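Local coordinates for putative ATP-grasp superfamily protein (Archaeoglobus fulgidus, PDB 3DF7) that is of unknown function but, as a putative member of the ATP-grasp superfamily, probably binds ATP and a metal ion, at residues G24-K29 with P252-S257; K36-I41 with V264-A269; V124-T127 with P131-C134; C182-E187 with R258-S263; K209-E214 with I234-Q239. All coordinates share one frame; numbering follows the deposited sequence.

Contact 1: G24-K29 with P252-S257; sequences GLAMFK and PVVAFS
Val-253, which touches selenomethionine Met-27 across the contact, also lies over a flat group of its own segment: its CA sits 3.8 Å above the centre of the Phe-256 ring, on one face. On the other side of the ring plane, displaced toward its perimeter, come Ser-184 of strand 180-191 and Leu-267. On the far side of helix 18-35, the ring of Phe-28, which takes no part in this contact, makes an edge-to-face pair with Phe-53. Between these aromatic outposts, the meeting itself is made by small aliphatic groups. The CG1 branch of Val-254 touches the Ala-26 carbonyl, 3.5 Å from Ala-26 O, and the same methyl stands 3.8 Å from Ala-26 CB. Val-254 directs this branch at the helix because CG1 is anti to its own carbonyl carbon (chi1 -54°). The preceding residue, Val-253, presents CG1 to Met-27 CG at 4.2 Å, the two side chains crossing at about a right angle. Beyond CG the selenomethionine chain bends at chi3 (-93°), and its side chain comes within about 4 Å of a bound acetate ion, probably left from crystallisation. Val-292 of strand 292-294 meets Ala-26, and Val-281 of strand 279-285 meets Val-254, so helix 18-35 is packed onto the chain that leads into helix 256-260, beside the large antiparallel sheet. Since the side chains that meet are all apolar and all four residues are buried, the join rests on shape and exclusion of water rather than on directional bonds.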
# COMPACT_ATOMS: atom_id res chain seq x y z
N GLY A 24 -4.35 7.74 -3.86
CA GLY A 24 -3.76 8.37 -2.68
C GLY A 24 -4.80 9.13 -1.88
O GLY A 24 -4.84 9.05 -0.65
N LEU A 25 -5.66 9.87 -2.58
CA LEU A 25 -6.71 10.64 -1.92
C LEU A 25 -7.64 9.71 -1.15
O LEU A 25 -8.06 10.01 -0.04
CB LEU A 25 -7.50 11.44 -2.95
CG LEU A 25 -8.72 12.20 -2.41
CD1 LEU A 25 -8.29 13.19 -1.33
CD2 LEU A 25 -9.41 12.92 -3.56
N ALA A 26 -7.98 8.57 -1.76
CA ALA A 26 -8.86 7.60 -1.14
C ALA A 26 -8.23 7.04 0.13
O ALA A 26 -8.90 6.89 1.16
CB ALA A 26 -9.16 6.47 -2.12
N MSE A 27 -6.94 6.74 0.07
CA MSE A 27 -6.26 6.22 1.24
C MSE A 27 -6.18 7.26 2.35
O MSE A 27 -6.36 6.93 3.52
CB MSE A 27 -4.84 5.75 0.88
CG MSE A 27 -4.80 4.40 0.16
SE MSE A 27 -3.00 3.73 -0.09
CE MSE A 27 -2.69 4.44 -1.85
N PHE A 28 -5.91 8.52 1.99
CA PHE A 28 -5.83 9.57 3.00
C PHE A 28 -7.18 9.74 3.69
O PHE A 28 -7.26 9.83 4.91
CB PHE A 28 -5.41 10.91 2.38
CG PHE A 28 -5.23 12.01 3.39
CD1 PHE A 28 -4.05 12.13 4.11
CD2 PHE A 28 -6.27 12.91 3.64
CE1 PHE A 28 -3.90 13.13 5.07
CE2 PHE A 28 -6.12 13.91 4.61
CZ PHE A 28 -4.93 14.03 5.32
N LYS A 29 -8.24 9.80 2.89
CA LYS A 29 -9.59 9.95 3.43
C LYS A 29 -9.90 8.79 4.37
O LYS A 29 -10.36 8.98 5.50
CB LYS A 29 -10.62 9.98 2.28
CG LYS A 29 -12.07 10.16 2.73
CD LYS A 29 -13.02 9.98 1.55
CE LYS A 29 -14.46 10.33 1.91
NZ LYS A 29 -14.92 9.61 3.14
N PRO A 252 -6.45 -1.32 -1.07
CA PRO A 252 -7.51 -2.19 -0.53
C PRO A 252 -8.03 -1.77 0.85
O PRO A 252 -9.14 -2.14 1.25
CB PRO A 252 -6.85 -3.57 -0.51
CG PRO A 252 -5.92 -3.50 -1.70
CD PRO A 252 -5.31 -2.12 -1.54
N VAL A 253 -7.23 -0.99 1.56
CA VAL A 253 -7.61 -0.52 2.89
C VAL A 253 -8.88 0.34 2.88
O VAL A 253 -9.63 0.35 3.85
CB VAL A 253 -6.46 0.31 3.53
CG1 VAL A 253 -6.39 1.71 2.90
CG2 VAL A 253 -6.67 0.41 5.02
N VAL A 254 -9.12 1.05 1.78
CA VAL A 254 -10.29 1.90 1.70
C VAL A 254 -11.60 1.12 1.83
O VAL A 254 -12.62 1.67 2.24
CB VAL A 254 -10.33 2.72 0.38
CG1 VAL A 254 -9.02 3.49 0.22
CG2 VAL A 254 -10.57 1.81 -0.81
N ALA A 255 -11.57 -0.16 1.50
CA ALA A 255 -12.77 -0.99 1.57
C ALA A 255 -13.04 -1.61 2.95
O ALA A 255 -14.12 -2.16 3.17
CB ALA A 255 -12.70 -2.10 0.52
N PHE A 256 -12.09 -1.51 3.87
CA PHE A 256 -12.26 -2.13 5.18
C PHE A 256 -13.53 -1.77 5.96
O PHE A 256 -14.20 -2.66 6.49
CB PHE A 256 -11.01 -1.88 6.03
CG PHE A 256 -9.79 -2.65 5.57
CD1 PHE A 256 -9.80 -3.38 4.39
CD2 PHE A 256 -8.62 -2.64 6.33
CE1 PHE A 256 -8.67 -4.09 3.97
CE2 PHE A 256 -7.49 -3.34 5.92
CZ PHE A 256 -7.51 -4.07 4.73
N SER A 257 -13.87 -0.49 6.05
CA SER A 257 -15.08 -0.10 6.79
C SER A 257 -16.34 -0.78 6.28
O SER A 257 -17.11 -1.33 7.06
CB SER A 257 -15.27 1.42 6.77
OG SER A 257 -14.31 2.06 7.59

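Contact 2: K36-I41 with V264-A269; sequences KNYYEI and VADLLA
Tyr-38 and Asp-266 cross at about a right angle, with the ring and carboxylate planes turned 69° apart. The phenol reaches out from its loop with CG anti to the carbonyl carbon (chi1 -64°), and its hydroxyl donates to Asp-266 OD1 over a short 2.5 Å between OH and OD1. That oxygen lies in the ring plane, at the edge, and uses its anti lone pair, the one turned from OD2. The division of labour matters, for OD2 accepts a bond from the backbone N of Ser-263, whose own side chain caps the first turn: a capping box at the start of helix 264-268. The tyrosine itself belongs to the loop between helix 18-35 and the edge strand 40-42 of the N-terminal parallel sheet, so one aspartate serves both its own helix start and a distant part of the fold. Putting an alanine at Asp-266 would probably leave the Tyr-38 hydroxyl without this acceptor and the Ser-263 N-H without its side-chain partner. Alongside the polar bond, the ring rests on alanines one helical turn apart, both on the same side of its plane: Tyr-38 CD1 is 3.9 Å from Ala-265 CB, and Tyr-38 CE2, nearer the hydroxyl, is 3.5 Å from Ala-269 CB, which comes in obliquely.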
# COMPACT_ATOMS: atom_id res chain seq x y z
N LYS A 36 -8.77 9.11 13.23
CA LYS A 36 -9.29 10.22 14.01
C LYS A 36 -10.04 9.74 15.26
O LYS A 36 -10.30 10.53 16.18
CB LYS A 36 -10.21 11.11 13.16
CG LYS A 36 -11.55 10.52 12.79
CD LYS A 36 -12.31 11.47 11.87
CE LYS A 36 -13.64 10.89 11.41
NZ LYS A 36 -14.31 11.76 10.39
N ASN A 37 -10.36 8.46 15.30
CA ASN A 37 -11.06 7.88 16.44
C ASN A 37 -10.08 7.43 17.51
O ASN A 37 -10.48 7.08 18.62
CB ASN A 37 -11.92 6.69 16.00
CG ASN A 37 -13.10 7.12 15.17
OD1 ASN A 37 -13.91 7.93 15.60
ND2 ASN A 37 -13.21 6.57 13.96
N TYR A 38 -8.79 7.44 17.17
CA TYR A 38 -7.76 7.02 18.11
C TYR A 38 -6.75 8.11 18.41
O TYR A 38 -6.07 8.06 19.43
CB TYR A 38 -7.04 5.78 17.58
CG TYR A 38 -7.93 4.57 17.46
CD1 TYR A 38 -8.68 4.35 16.31
CD2 TYR A 38 -8.05 3.67 18.51
CE1 TYR A 38 -9.53 3.26 16.20
CE2 TYR A 38 -8.90 2.57 18.42
CZ TYR A 38 -9.63 2.37 17.27
OH TYR A 38 -10.47 1.28 17.17
N TYR A 39 -6.66 9.09 17.52
CA TYR A 39 -5.72 10.19 17.70
C TYR A 39 -6.34 11.50 17.26
O TYR A 39 -7.35 11.52 16.57
CB TYR A 39 -4.47 10.01 16.83
CG TYR A 39 -3.73 8.71 16.99
CD1 TYR A 39 -4.18 7.55 16.37
CD2 TYR A 39 -2.56 8.64 17.76
CE1 TYR A 39 -3.49 6.35 16.51
CE2 TYR A 39 -1.87 7.45 17.91
CZ TYR A 39 -2.34 6.31 17.28
OH TYR A 39 -1.65 5.13 17.43
N GLU A 40 -5.73 12.59 17.68
CA GLU A 40 -6.17 13.90 17.24
C GLU A 40 -5.27 14.11 16.03
O GLU A 40 -4.05 14.18 16.16
CB GLU A 40 -5.91 14.96 18.31
CG GLU A 40 -6.03 16.38 17.78
CD GLU A 40 -6.49 17.35 18.84
OE1 GLU A 40 -6.31 17.06 20.04
OE2 GLU A 40 -7.04 18.41 18.47
N ILE A 41 -5.87 14.16 14.85
CA ILE A 41 -5.11 14.32 13.62
C ILE A 41 -4.53 15.71 13.43
O ILE A 41 -5.21 16.72 13.60
CB ILE A 41 -5.98 13.99 12.38
CG1 ILE A 41 -6.62 12.61 12.54
CG2 ILE A 41 -5.12 14.03 11.13
CD1 ILE A 41 -5.62 11.48 12.76
N VAL A 264 -8.77 0.34 9.12
CA VAL A 264 -7.43 -0.18 9.34
C VAL A 264 -6.97 0.27 10.73
O VAL A 264 -6.18 -0.42 11.39
CB VAL A 264 -6.43 0.33 8.27
CG1 VAL A 264 -6.33 1.84 8.33
CG2 VAL A 264 -5.07 -0.32 8.47
N ALA A 265 -7.47 1.42 11.17
CA ALA A 265 -7.12 1.94 12.49
C ALA A 265 -7.68 1.02 13.58
O ALA A 265 -7.00 0.71 14.56
CB ALA A 265 -7.68 3.35 12.66
N ASP A 266 -8.92 0.60 13.40
CA ASP A 266 -9.56 -0.30 14.36
C ASP A 266 -8.77 -1.59 14.43
O ASP A 266 -8.48 -2.11 15.51
CB ASP A 266 -11.00 -0.62 13.94
CG ASP A 266 -11.94 0.57 14.04
OD1 ASP A 266 -11.88 1.30 15.06
OD2 ASP A 266 -12.75 0.77 13.11
N LEU A 267 -8.41 -2.11 13.26
CA LEU A 267 -7.67 -3.36 13.16
C LEU A 267 -6.27 -3.27 13.77
O LEU A 267 -5.83 -4.20 14.45
CB LEU A 267 -7.61 -3.80 11.70
CG LEU A 267 -8.98 -4.15 11.11
CD1 LEU A 267 -8.85 -4.49 9.63
CD2 LEU A 267 -9.57 -5.33 11.87
N LEU A 268 -5.58 -2.16 13.54
CA LEU A 268 -4.25 -1.98 14.10
C LEU A 268 -4.34 -1.82 15.61
O LEU A 268 -3.39 -2.09 16.33
CB LEU A 268 -3.56 -0.76 13.48
CG LEU A 268 -3.15 -0.90 12.02
CD1 LEU A 268 -2.59 0.43 11.51
CD2 LEU A 268 -2.11 -2.01 11.88
N ALA A 269 -5.50 -1.37 16.07
CA ALA A 269 -5.73 -1.17 17.50
C ALA A 269 -6.15 -2.45 18.21
O ALA A 269 -6.51 -2.42 19.38
CB ALA A 269 -6.78 -0.09 17.70

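Contact 3: V124-T127 with P131-C134; sequences VPQT and PLDC
Gln-126 meets both Leu-132 and Cys-134, using its backbone for one and its side chain for the other. Leu-132 brings its CD1 methyl to the Gln-126 carbonyl, 3.5 Å from Gln-126 O. The extended glutamine side chain lays the face of its amide against the cysteine sulphur, Gln-126 NE2 and Cys-134 SG being 4.0 Å apart, a van der Waals approach. SG is brought to face the amide by standing between its own backbone N and carbonyl carbon (chi1 60°). A water ties the same two residues together: it donates to Gln-126 OE1 at 2.8 Å and accepts from Cys-134 N over a longer 3.3 Å. In the next shell, Thr-127 OG1 donates to Pro-125 O at 2.9 Å, approaching from above the carbonyl plane, 43° out of it, which pins the backbone on either side of Gln-126. Further out, Gln-162 NE2 bonds to Thr-127 OG1, and Glu-163 OE1 bonds to Gln-126 N. These last partners belong to strand 159-163, the central strand of a three-stranded antiparallel sheet whose flanking strands, 127-128 and 136-140, are joined by the loop that carries Leu-132 and Cys-134, while helix 111-118 packs on Thr-127 through Trp-112 and Tyr-115.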
# COMPACT_ATOMS: atom_id res chain seq x y z
N VAL A 124 9.93 -16.61 -4.55
CA VAL A 124 9.84 -15.40 -5.36
C VAL A 124 10.11 -15.80 -6.81
O VAL A 124 10.69 -16.85 -7.08
CB VAL A 124 10.88 -14.32 -4.95
CG1 VAL A 124 10.63 -13.89 -3.51
CG2 VAL A 124 12.29 -14.85 -5.13
N PRO A 125 9.68 -14.97 -7.77
CA PRO A 125 9.93 -15.33 -9.17
C PRO A 125 11.38 -15.06 -9.55
O PRO A 125 12.07 -14.27 -8.90
CB PRO A 125 8.95 -14.44 -9.93
CG PRO A 125 8.87 -13.22 -9.07
CD PRO A 125 8.83 -13.77 -7.66
N GLN A 126 11.87 -15.74 -10.59
CA GLN A 126 13.23 -15.51 -11.04
C GLN A 126 13.34 -14.02 -11.31
O GLN A 126 12.45 -13.44 -11.93
CB GLN A 126 13.53 -16.29 -12.32
CG GLN A 126 13.64 -17.79 -12.13
CD GLN A 126 14.10 -18.49 -13.40
OE1 GLN A 126 15.11 -18.10 -13.99
NE2 GLN A 126 13.37 -19.51 -13.81
N THR A 127 14.43 -13.41 -10.85
CA THR A 127 14.64 -11.97 -11.05
C THR A 127 16.08 -11.72 -11.46
O THR A 127 17.00 -12.38 -10.97
CB THR A 127 14.33 -11.19 -9.75
OG1 THR A 127 13.02 -11.54 -9.29
CG2 THR A 127 14.39 -9.68 -10.01
N PRO A 131 18.00 -9.68 -19.30
CA PRO A 131 16.94 -10.58 -19.78
C PRO A 131 17.02 -11.99 -19.21
O PRO A 131 18.11 -12.51 -18.98
CB PRO A 131 17.14 -10.55 -21.29
CG PRO A 131 17.60 -9.14 -21.53
CD PRO A 131 18.63 -8.96 -20.42
N LEU A 132 15.86 -12.58 -18.97
CA LEU A 132 15.78 -13.94 -18.44
C LEU A 132 15.40 -14.88 -19.58
O LEU A 132 14.83 -14.45 -20.58
CB LEU A 132 14.72 -14.03 -17.34
CG LEU A 132 15.02 -13.33 -16.02
CD1 LEU A 132 13.75 -13.19 -15.19
CD2 LEU A 132 16.08 -14.12 -15.26
N ASP A 133 15.70 -16.17 -19.42
CA ASP A 133 15.36 -17.14 -20.45
C ASP A 133 13.87 -17.46 -20.40
O ASP A 133 13.25 -17.74 -21.42
CB ASP A 133 16.16 -18.43 -20.27
CG ASP A 133 17.62 -18.26 -20.63
OD1 ASP A 133 17.90 -17.62 -21.67
OD2 ASP A 133 18.49 -18.76 -19.88
N CYS A 134 13.30 -17.42 -19.20
CA CYS A 134 11.88 -17.70 -19.01
C CYS A 134 11.07 -16.47 -19.39
O CYS A 134 11.61 -15.37 -19.48
CB CYS A 134 11.60 -18.06 -17.55
SG CYS A 134 12.04 -16.76 -16.36
O HOH W 1 15.35 -18.04 -16.74

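Contact 4: C182-E187 with R258-S263; sequences CLSVNE and RAYGAS
Two first torsions set up the meeting of Ser-184 and Tyr-260. The serine holds OG opposite its backbone N (chi1 178°), directing the hydroxyl off the strand, and the tyrosine, with CG anti to its carbonyl carbon (chi1 -53°), reaches from the end of helix 256-260 towards the sheet. The hydroxyls meet at 2.7 Å between Ser-184 OG and Tyr-260 OH, a hydrogen bond in which either could be the donor. OG approaches at the ring edge, in its plane, and Ser-184 CB follows closely, 3.7 Å from Tyr-260 CE2. One face of the ring is taken by Ala-259, whose CB stands 4.1 Å above the ring centre. A water extends the link, lying 3.0 Å from Tyr-260 OH and accepting from Val-185 N at 3.1 Å. The strand is irregular just here: Leu-183 and Ser-184 both face Ser-173 of strand 168-176, a classic beta bulge, and the tyrosine meets the sheet at that distortion. Val-200 touches both Ser-184 and Tyr-260, while Pro-201 and Val-273 add to the apolar surroundings of the ring. The helix ends with Tyr-260, and Gly-261, with positive phi, is the first residue beyond it. The chemistry is thus that of a buried phenol whose polar end is met by a serine and a water, joining helix to sheet without any charged group.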
# COMPACT_ATOMS: atom_id res chain seq x y z
N CYS A 182 -2.78 -11.23 10.18
CA CYS A 182 -3.41 -11.00 8.89
C CYS A 182 -4.69 -10.21 9.10
O CYS A 182 -5.56 -10.62 9.86
CB CYS A 182 -3.75 -12.32 8.19
SG CYS A 182 -4.60 -12.08 6.61
N LEU A 183 -4.79 -9.08 8.41
CA LEU A 183 -5.96 -8.23 8.53
C LEU A 183 -6.95 -8.52 7.41
O LEU A 183 -8.16 -8.46 7.60
CB LEU A 183 -5.55 -6.76 8.45
CG LEU A 183 -4.54 -6.25 9.48
CD1 LEU A 183 -4.39 -4.74 9.31
CD2 LEU A 183 -5.01 -6.59 10.90
N SER A 184 -6.42 -8.85 6.23
CA SER A 184 -7.27 -9.11 5.08
C SER A 184 -6.49 -9.70 3.92
O SER A 184 -5.29 -9.43 3.77
CB SER A 184 -7.92 -7.80 4.63
OG SER A 184 -8.73 -7.99 3.48
N VAL A 185 -7.16 -10.52 3.12
CA VAL A 185 -6.55 -11.09 1.92
C VAL A 185 -7.42 -10.54 0.80
O VAL A 185 -8.64 -10.74 0.77
CB VAL A 185 -6.58 -12.63 1.91
CG1 VAL A 185 -6.08 -13.15 0.57
CG2 VAL A 185 -5.69 -13.17 3.03
N ASN A 186 -6.78 -9.81 -0.12
CA ASN A 186 -7.49 -9.16 -1.21
C ASN A 186 -7.15 -9.69 -2.58
O ASN A 186 -6.04 -10.15 -2.83
CB ASN A 186 -7.21 -7.66 -1.16
CG ASN A 186 -6.84 -7.18 0.23
OD1 ASN A 186 -5.67 -6.89 0.52
ND2 ASN A 186 -7.84 -7.11 1.10
N GLU A 187 -8.12 -9.61 -3.48
CA GLU A 187 -7.94 -10.06 -4.84
C GLU A 187 -7.63 -8.82 -5.68
O GLU A 187 -8.28 -7.79 -5.52
CB GLU A 187 -9.23 -10.72 -5.32
CG GLU A 187 -9.17 -11.33 -6.69
CD GLU A 187 -10.51 -11.90 -7.10
OE1 GLU A 187 -11.33 -12.19 -6.20
OE2 GLU A 187 -10.74 -12.07 -8.31
N ARG A 258 -16.55 -0.73 4.97
CA ARG A 258 -17.72 -1.36 4.37
C ARG A 258 -17.63 -2.88 4.41
O ARG A 258 -18.58 -3.55 4.80
CB ARG A 258 -17.90 -0.88 2.93
CG ARG A 258 -18.46 0.54 2.81
CD ARG A 258 -18.34 1.08 1.40
NE ARG A 258 -19.07 0.27 0.43
CZ ARG A 258 -20.29 0.55 -0.03
NH1 ARG A 258 -20.93 1.64 0.39
NH2 ARG A 258 -20.87 -0.26 -0.90
N ALA A 259 -16.48 -3.42 4.03
CA ALA A 259 -16.30 -4.87 4.02
C ALA A 259 -16.29 -5.55 5.39
O ALA A 259 -16.88 -6.62 5.55
CB ALA A 259 -15.03 -5.23 3.27
N TYR A 260 -15.64 -4.93 6.36
CA TYR A 260 -15.51 -5.54 7.68
C TYR A 260 -16.12 -4.84 8.87
O TYR A 260 -16.18 -5.41 9.97
CB TYR A 260 -14.02 -5.78 7.98
CG TYR A 260 -13.30 -6.55 6.90
CD1 TYR A 260 -13.77 -7.80 6.48
CD2 TYR A 260 -12.13 -6.06 6.32
CE1 TYR A 260 -13.09 -8.53 5.51
CE2 TYR A 260 -11.44 -6.78 5.35
CZ TYR A 260 -11.93 -8.02 4.95
OH TYR A 260 -11.26 -8.75 4.00
N GLY A 261 -16.58 -3.60 8.67
CA GLY A 261 -17.15 -2.86 9.78
C GLY A 261 -16.04 -2.40 10.71
O GLY A 261 -16.28 -2.09 11.87
N ALA A 262 -14.82 -2.37 10.19
CA ALA A 262 -13.66 -1.95 10.96
C ALA A 262 -12.65 -1.28 10.04
O ALA A 262 -12.35 -1.80 8.96
CB ALA A 262 -13.01 -3.15 11.64
N SER A 263 -12.11 -0.15 10.47
CA SER A 263 -11.13 0.58 9.66
C SER A 263 -9.76 -0.02 9.93
O SER A 263 -9.60 -0.80 10.86
CB SER A 263 -11.10 2.05 10.07
OG SER A 263 -10.59 2.19 11.39
O HOH W 2 -9.78 -11.36 4.45

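Contact 5: K209-E214 with I234-Q239; sequences KREVVE and IVYSDQ
Val-212 and Glu-211 of helix 206-220 lay that helix on the hairpin of strands 228-236 and 240-246 in the ATP-grasp domain, meeting Ile-234 and Tyr-236. The short axes approach to 10.0 Å with their directions 144° apart, nearer antiparallel than parallel. Val-212 works with both branches. Its CG1 is 3.8 Å from Ile-234 CD1, the two side chains sliding past each other in opposite directions, and its CG2 lies 3.8 Å from Tyr-236 CD1. Ile-234 CD1 also touches the helix backbone, 3.5 Å from Val-212 O. Tyr-236 stands with CG anti to its backbone N (chi1 -171°), which carries the ring out towards the helix, and its OH donates to Glu-211 OE1 at 2.9 Å. The acceptor lies at the ring edge, in the ring plane, but the donor meets the carboxylate on its syn side, 33° out of the carboxylate plane. Over one face of the ring, offset toward the rim, lies Gln-239 N, 3.9 Å above the plane, where the hairpin turns back. A leucine in place of Tyr-236 would probably leave Glu-211 OE1 without this donor while its OE2 stays close to the like-charged Glu-207 OE2. That proximity could raise the affinity of one carboxylate for a proton, and the phenol may ease it by drawing on the charge of Glu-211. Apolar packing toward the sheet interior thus gives way, at the partly exposed rim, to a single hydrogen bond from a phenol to a carboxylate.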
# COMPACT_ATOMS: atom_id res chain seq x y z
N LYS A 209 -6.14 -19.32 0.65
CA LYS A 209 -6.01 -18.19 1.55
C LYS A 209 -4.94 -18.50 2.60
O LYS A 209 -4.02 -17.72 2.82
CB LYS A 209 -7.35 -17.92 2.24
CG LYS A 209 -7.36 -16.74 3.21
CD LYS A 209 -8.69 -16.70 3.98
CE LYS A 209 -8.81 -15.46 4.85
NZ LYS A 209 -7.74 -15.33 5.86
N ARG A 210 -5.06 -19.66 3.25
CA ARG A 210 -4.10 -20.05 4.28
C ARG A 210 -2.66 -20.05 3.76
O ARG A 210 -1.76 -19.53 4.41
CB ARG A 210 -4.43 -21.45 4.83
CG ARG A 210 -5.74 -21.53 5.61
CD ARG A 210 -6.01 -22.96 6.06
NE ARG A 210 -7.32 -23.11 6.69
CZ ARG A 210 -7.65 -22.59 7.87
NH1 ARG A 210 -6.76 -21.88 8.56
NH2 ARG A 210 -8.87 -22.79 8.37
N GLU A 211 -2.45 -20.65 2.59
CA GLU A 211 -1.12 -20.71 1.99
C GLU A 211 -0.56 -19.33 1.67
O GLU A 211 0.59 -19.02 1.96
CB GLU A 211 -1.15 -21.55 0.72
CG GLU A 211 -1.18 -23.05 0.97
CD GLU A 211 -1.31 -23.86 -0.30
OE1 GLU A 211 -0.76 -23.43 -1.34
OE2 GLU A 211 -1.96 -24.93 -0.26
N VAL A 212 -1.40 -18.49 1.07
CA VAL A 212 -0.99 -17.14 0.70
C VAL A 212 -0.65 -16.30 1.94
O VAL A 212 0.30 -15.52 1.94
CB VAL A 212 -2.09 -16.47 -0.15
CG1 VAL A 212 -1.84 -14.98 -0.28
CG2 VAL A 212 -2.10 -17.11 -1.54
N VAL A 213 -1.43 -16.47 3.01
CA VAL A 213 -1.17 -15.74 4.24
C VAL A 213 0.13 -16.26 4.85
O VAL A 213 0.98 -15.49 5.28
CB VAL A 213 -2.31 -15.92 5.27
CG1 VAL A 213 -1.91 -15.35 6.62
CG2 VAL A 213 -3.57 -15.23 4.76
N GLU A 214 0.29 -17.58 4.86
CA GLU A 214 1.50 -18.19 5.43
C GLU A 214 2.76 -17.66 4.75
O GLU A 214 3.75 -17.35 5.42
CB GLU A 214 1.45 -19.71 5.30
CG GLU A 214 2.57 -20.42 6.07
CD GLU A 214 2.51 -21.93 5.94
OE1 GLU A 214 1.43 -22.50 6.18
OE2 GLU A 214 3.55 -22.55 5.62
N ILE A 234 1.12 -10.91 -4.02
CA ILE A 234 1.38 -12.31 -4.32
C ILE A 234 0.60 -12.80 -5.53
O ILE A 234 -0.50 -12.33 -5.82
CB ILE A 234 1.00 -13.20 -3.11
CG1 ILE A 234 2.09 -13.10 -2.04
CG2 ILE A 234 0.80 -14.65 -3.54
CD1 ILE A 234 1.71 -13.74 -0.73
N VAL A 235 1.19 -13.74 -6.26
CA VAL A 235 0.51 -14.37 -7.39
C VAL A 235 0.50 -15.85 -7.05
O VAL A 235 1.54 -16.44 -6.75
CB VAL A 235 1.26 -14.16 -8.73
CG1 VAL A 235 0.52 -14.92 -9.84
CG2 VAL A 235 1.33 -12.68 -9.06
N TYR A 236 -0.69 -16.45 -7.08
CA TYR A 236 -0.79 -17.87 -6.79
C TYR A 236 -0.96 -18.67 -8.07
O TYR A 236 -2.01 -18.60 -8.72
CB TYR A 236 -1.98 -18.16 -5.87
CG TYR A 236 -2.01 -19.58 -5.35
CD1 TYR A 236 -1.49 -19.90 -4.10
CD2 TYR A 236 -2.53 -20.62 -6.13
CE1 TYR A 236 -1.48 -21.21 -3.63
CE2 TYR A 236 -2.52 -21.93 -5.68
CZ TYR A 236 -2.00 -22.22 -4.43
OH TYR A 236 -1.99 -23.52 -3.97
N SER A 237 0.08 -19.40 -8.44
CA SER A 237 0.04 -20.25 -9.63
C SER A 237 -0.28 -21.63 -9.09
O SER A 237 -1.45 -22.02 -9.02
CB SER A 237 1.40 -20.25 -10.33
OG SER A 237 2.45 -20.55 -9.43
N ASP A 238 0.75 -22.37 -8.70
CA ASP A 238 0.56 -23.69 -8.11
C ASP A 238 0.94 -23.53 -6.64
O ASP A 238 0.74 -24.44 -5.83
CB ASP A 238 1.45 -24.73 -8.79
CG ASP A 238 2.93 -24.46 -8.58
OD1 ASP A 238 3.39 -23.36 -8.93
OD2 ASP A 238 3.63 -25.36 -8.07
N GLN A 239 1.49 -22.36 -6.31
CA GLN A 239 1.91 -22.03 -4.95
C GLN A 239 2.04 -20.51 -4.87
O GLN A 239 2.02 -19.83 -5.89
CB GLN A 239 3.27 -22.67 -4.63
CG GLN A 239 4.44 -22.09 -5.42
CD GLN A 239 5.80 -22.63 -4.98
OE1 GLN A 239 6.21 -22.45 -3.82
NE2 GLN A 239 6.51 -23.27 -5.90

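Contacts 1 and 4 are buried and share helix 256-260, yet differ in kind: contact 1 is purely apolar, whereas contact 4 joins two hydroxyls and a water. Contact 2, further out, follows on in helix 264-268 and touches both, through Val-253 with Val-264 and Leu-267 with Leu-183. Contacts 4 and 5 reach the same large sheet; Val-185, whose side chain points away from Tyr-260, packs on Val-213 of the helix in contact 5. The partly exposed contacts 2 and 5 each pair a tyrosine hydroxyl with a carboxylate. Contact 3 stands apart, its centre about 33 Å from that of contact 1, in a separate small sheet, and combines loose packing with a bridging water.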